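Local coordinates for protein 2-keto-3-deoxygluconate kinase (Thermotoga maritima, PDB 2AFB) that probably catalyses the ATP-dependent phosphorylation of 2-keto-3-deoxygluconate, as a sugar kinase of the pfkB family, at residues A55-D60 with L332-I337; A295-Y300 with E313-A318. One frame throughout, in Å; residues are numbered along the deposited sequence.

Interaction 1 (A55-D60 with L332-I337); sequences AQMGLD and LSIEEI. With NI (nickel (II) ion), chain E.
Met57, a selenomethionine here, pushes its end into a hollow made by Leu332, Ile334 and Ile337. The chain is bent at chi2 and again at chi3 (96°), which places CE against Leu332 and Ile337. SE lies 3.9 Å from Ile334 CG1, and the two side chains cross obliquely. CE meets Ile337 CD1 at 3.9 Å, tip to tip. CE also comes to 3.5 Å from the carbonyl O of Leu332, while the rest of the Leu332 side chain lies farther off, and CB is its part at the wall. Ile334 returns the contact: its CD1 rests 3.8 Å from the carbonyl O of Met57. Both backbones are at helix ends. Gly58, with positive phi, forms a Schellman motif after helix 46-56. Ser333 is the N-cap of helix 334-341 and forms a capping box with Glu336: Glu336 N donates to Ser333 OG, and Ser333 N donates to Glu336 OE1 from above the carboxylate plane. The polar part of the contact is looser. Leu332 N reaches Gln56 OE1 in a weak hydrogen bond of 3.4 Å. One water bridges the gap, donating to Gln56 O and to Leu332 O, at 2.7 Å from Gln56 O. Tyr300 of helix 290-304 covers both Met57 and Ile334, and Glu336 makes a salt bridge with Arg32 of the second subunit. Beyond the turn, Asp60 OD2 binds a nickel ion at 2.1 Å, together with two waters and His12, which belongs to the expression tag.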
# COMPACT_ATOMS: atom_id res chain seq x y z
N ALA A 55 -17.51 -21.91 -12.50
CA ALA A 55 -18.17 -21.57 -11.24
C ALA A 55 -18.80 -20.16 -11.29
O ALA A 55 -19.91 -19.98 -10.82
CB ALA A 55 -17.21 -21.72 -10.06
N GLN A 56 -18.10 -19.20 -11.87
CA GLN A 56 -18.59 -17.84 -12.00
C GLN A 56 -19.88 -17.81 -12.87
O GLN A 56 -20.75 -17.00 -12.66
CB GLN A 56 -17.48 -16.94 -12.59
CG GLN A 56 -16.37 -16.53 -11.54
CD GLN A 56 -16.92 -15.52 -10.51
OE1 GLN A 56 -17.29 -14.39 -10.85
NE2 GLN A 56 -17.00 -15.94 -9.25
N MSE A 57 -20.01 -18.70 -13.83
CA MSE A 57 -21.24 -18.83 -14.58
C MSE A 57 -22.34 -19.58 -13.85
O MSE A 57 -23.45 -19.67 -14.38
CB MSE A 57 -21.01 -19.63 -15.87
CG MSE A 57 -20.01 -19.10 -16.84
SE MSE A 57 -20.35 -17.27 -17.40
CE MSE A 57 -19.14 -16.15 -16.11
N GLY A 58 -22.07 -20.22 -12.72
CA GLY A 58 -23.19 -20.82 -11.95
C GLY A 58 -23.37 -22.32 -12.15
O GLY A 58 -24.44 -22.84 -11.89
N LEU A 59 -22.31 -23.01 -12.61
CA LEU A 59 -22.28 -24.48 -12.73
C LEU A 59 -21.55 -25.09 -11.52
O LEU A 59 -21.05 -24.38 -10.69
CB LEU A 59 -21.58 -24.94 -14.02
CG LEU A 59 -22.06 -24.35 -15.35
CD1 LEU A 59 -21.48 -25.14 -16.48
CD2 LEU A 59 -23.54 -24.33 -15.45
N ASP A 60 -21.53 -26.42 -11.43
CA ASP A 60 -20.85 -27.10 -10.33
C ASP A 60 -19.50 -27.54 -10.81
O ASP A 60 -19.32 -28.63 -11.33
CB ASP A 60 -21.65 -28.29 -9.84
CG ASP A 60 -22.94 -27.89 -9.17
OD1 ASP A 60 -23.08 -26.73 -8.71
OD2 ASP A 60 -23.81 -28.76 -9.12
N LEU A 332 -16.83 -12.25 -13.46
CA LEU A 332 -17.76 -11.89 -14.52
C LEU A 332 -19.10 -12.53 -14.24
O LEU A 332 -19.15 -13.62 -13.64
CB LEU A 332 -17.23 -12.40 -15.86
CG LEU A 332 -16.16 -11.55 -16.55
CD1 LEU A 332 -15.79 -12.17 -17.91
CD2 LEU A 332 -16.60 -10.12 -16.71
N SER A 333 -20.16 -11.83 -14.63
CA SER A 333 -21.52 -12.36 -14.73
C SER A 333 -21.88 -12.65 -16.18
O SER A 333 -21.32 -12.08 -17.10
CB SER A 333 -22.54 -11.36 -14.18
OG SER A 333 -22.63 -10.25 -15.03
N ILE A 334 -22.88 -13.51 -16.38
CA ILE A 334 -23.40 -13.81 -17.71
C ILE A 334 -23.84 -12.51 -18.42
O ILE A 334 -23.51 -12.26 -19.59
CB ILE A 334 -24.58 -14.83 -17.61
CG1 ILE A 334 -24.08 -16.13 -16.99
CG2 ILE A 334 -25.18 -15.14 -19.01
CD1 ILE A 334 -25.20 -16.96 -16.37
N GLU A 335 -24.54 -11.66 -17.67
CA GLU A 335 -25.08 -10.44 -18.19
C GLU A 335 -24.01 -9.53 -18.78
O GLU A 335 -24.23 -8.94 -19.81
CB GLU A 335 -25.85 -9.70 -17.10
CG GLU A 335 -26.37 -8.30 -17.54
CD GLU A 335 -27.31 -7.55 -16.50
OE1 GLU A 335 -27.46 -8.04 -15.35
OE2 GLU A 335 -27.91 -6.48 -16.85
N GLU A 336 -22.89 -9.37 -18.06
CA GLU A 336 -21.77 -8.52 -18.47
C GLU A 336 -21.17 -8.96 -19.79
O GLU A 336 -20.92 -8.15 -20.68
CB GLU A 336 -20.68 -8.49 -17.37
CG GLU A 336 -21.12 -7.61 -16.18
CD GLU A 336 -20.23 -7.72 -14.87
OE1 GLU A 336 -19.41 -8.68 -14.76
OE2 GLU A 336 -20.39 -6.86 -13.95
N ILE A 337 -20.93 -10.26 -19.90
CA ILE A 337 -20.44 -10.85 -21.14
C ILE A 337 -21.43 -10.66 -22.29
O ILE A 337 -21.05 -10.24 -23.38
CB ILE A 337 -20.16 -12.37 -20.92
CG1 ILE A 337 -19.20 -12.57 -19.77
CG2 ILE A 337 -19.69 -13.05 -22.24
CD1 ILE A 337 -19.01 -13.99 -19.39
NI NI E . -25.07 -28.75 -7.41
O HOH W 1 -20.76 -14.44 -11.74
O HOH W 2 -25.70 -31.18 -7.25
O HOH W 3 -24.15 -27.67 -5.43

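Interaction 2 (A295-Y300 with E313-A318)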
# COMPACT_ATOMS: atom_id res chain seq x y z
N ALA A 295 -11.76 -20.91 -23.15
CA ALA A 295 -12.06 -22.33 -22.95
C ALA A 295 -13.26 -22.57 -22.05
O ALA A 295 -14.12 -23.39 -22.38
CB ALA A 295 -10.85 -23.05 -22.36
N GLY A 296 -13.28 -21.86 -20.93
CA GLY A 296 -14.41 -21.79 -19.99
C GLY A 296 -15.69 -21.41 -20.67
O GLY A 296 -16.75 -22.07 -20.55
N ALA A 297 -15.60 -20.34 -21.42
CA ALA A 297 -16.80 -19.86 -22.10
C ALA A 297 -17.27 -20.83 -23.20
O ALA A 297 -18.49 -21.04 -23.44
CB ALA A 297 -16.53 -18.47 -22.66
N LEU A 298 -16.32 -21.45 -23.88
CA LEU A 298 -16.70 -22.40 -24.94
C LEU A 298 -17.37 -23.65 -24.35
O LEU A 298 -18.38 -24.17 -24.89
CB LEU A 298 -15.48 -22.78 -25.77
CG LEU A 298 -15.74 -23.66 -26.98
CD1 LEU A 298 -16.70 -23.02 -27.95
CD2 LEU A 298 -14.41 -23.98 -27.64
N ILE A 299 -16.86 -24.09 -23.19
CA ILE A 299 -17.44 -25.22 -22.47
C ILE A 299 -18.85 -24.85 -22.00
O ILE A 299 -19.81 -25.62 -22.19
CB ILE A 299 -16.60 -25.58 -21.27
CG1 ILE A 299 -15.29 -26.19 -21.74
CG2 ILE A 299 -17.30 -26.54 -20.37
CD1 ILE A 299 -14.23 -26.24 -20.64
N TYR A 300 -18.95 -23.68 -21.38
CA TYR A 300 -20.21 -23.16 -20.90
C TYR A 300 -21.20 -23.14 -22.06
O TYR A 300 -22.26 -23.69 -21.92
CB TYR A 300 -20.07 -21.77 -20.27
CG TYR A 300 -21.36 -21.21 -19.77
CD1 TYR A 300 -21.99 -21.74 -18.64
CD2 TYR A 300 -22.01 -20.17 -20.45
CE1 TYR A 300 -23.21 -21.21 -18.19
CE2 TYR A 300 -23.23 -19.68 -20.00
CZ TYR A 300 -23.81 -20.20 -18.87
OH TYR A 300 -25.01 -19.69 -18.44
N GLU A 313 -19.25 -15.56 -30.21
CA GLU A 313 -19.35 -14.18 -29.74
C GLU A 313 -19.24 -14.13 -28.23
O GLU A 313 -18.51 -13.28 -27.69
CB GLU A 313 -20.66 -13.50 -30.17
CG GLU A 313 -20.86 -13.33 -31.65
CD GLU A 313 -19.77 -12.51 -32.39
OE1 GLU A 313 -18.89 -11.83 -31.76
OE2 GLU A 313 -19.83 -12.55 -33.64
N PHE A 314 -19.95 -15.03 -27.54
CA PHE A 314 -19.95 -15.09 -26.09
C PHE A 314 -18.53 -15.38 -25.58
O PHE A 314 -18.03 -14.72 -24.67
CB PHE A 314 -20.90 -16.19 -25.61
CG PHE A 314 -21.07 -16.23 -24.12
CD1 PHE A 314 -22.10 -15.51 -23.50
CD2 PHE A 314 -20.25 -17.05 -23.34
CE1 PHE A 314 -22.26 -15.57 -22.14
CE2 PHE A 314 -20.41 -17.10 -21.98
CZ PHE A 314 -21.43 -16.37 -21.39
N ALA A 315 -17.89 -16.39 -26.15
CA ALA A 315 -16.53 -16.73 -25.69
C ALA A 315 -15.47 -15.67 -26.04
O ALA A 315 -14.57 -15.43 -25.26
CB ALA A 315 -16.11 -18.07 -26.22
N ALA A 316 -15.55 -15.06 -27.22
CA ALA A 316 -14.70 -13.87 -27.51
C ALA A 316 -14.95 -12.75 -26.49
O ALA A 316 -14.01 -12.19 -25.92
CB ALA A 316 -14.96 -13.38 -28.95
N ALA A 317 -16.21 -12.41 -26.26
CA ALA A 317 -16.55 -11.38 -25.27
C ALA A 317 -15.94 -11.63 -23.87
O ALA A 317 -15.33 -10.73 -23.26
CB ALA A 317 -18.04 -11.21 -25.20
N ALA A 318 -16.10 -12.83 -23.40
CA ALA A 318 -15.64 -13.26 -22.06
C ALA A 318 -14.15 -13.21 -21.90
O ALA A 318 -13.65 -12.75 -20.89
CB ALA A 318 -16.13 -14.67 -21.74
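Helices 290-304 and 308-322 form an antiparallel helical hairpin, and this contact is its buried interface. The axes of the two segments approach to 8.2 Å, with 152° between their directions. Small side chains permit this closeness. Ala297 CB is the main bump. It sits in a hollow lined by Phe314, Ala315 and Ala318. Its methyl group is 3.6 Å from Ala315 CB and 3.9 Å from Ala318 CB. It lies only 3.5 Å from Ala315 CA, which is tighter than usual for two carbons. Ala315 CB in turn reaches the backbone beside Ala297, 4.1 Å from Leu298 N. The third wall is the Phe314 ring, whose edge meets Ala297 CB through CD2 at 4.0 Å. Phe314 CG is anti to its backbone N (chi1 -174°), and the ring extends to Ala297 and Tyr300. The Phe314 and Tyr300 rings come together near one end of the interface. The planes are 28° apart but slid so far that they barely overlap, and the closest atoms are Tyr300 CD2 and Phe314 CE2 at 3.8 Å. An alanine in place of Phe314 would probably open a gap beside Ala297 CB and leave the Tyr300 ring without its aromatic neighbour. Phe306 adds an edge-to-face contact to Phe314, and Ile337 of helix 334-341 packs on Phe314 and Ala318. Ala297 and Ala318 also share Phe53 of helix 46-56. Helix 290-304 starts at the GAGD sequence of the family, and the pair belongs to the helical layer beside the central sheet of the ribokinase fold.

Overall arrangement
From the N terminus, the chain first passes the end of helix 46-56 and the turn into strand 60-67. It then runs through most of the kinase fold before 332-337 returns to that turn, so interaction 1 closes a loop of 271 residues. Interaction 2 is nested inside that loop and is short-range, with 12 residues between helical segments 295-300 and 313-318. Helix 334-341 follows helix 308-322 in the chain and brings the two contacts together, their centres 11 Å apart. They touch directly: Met57 CB packs on Tyr300 CE1 at 3.6 Å. Together they join an early helix to three C-terminal ones.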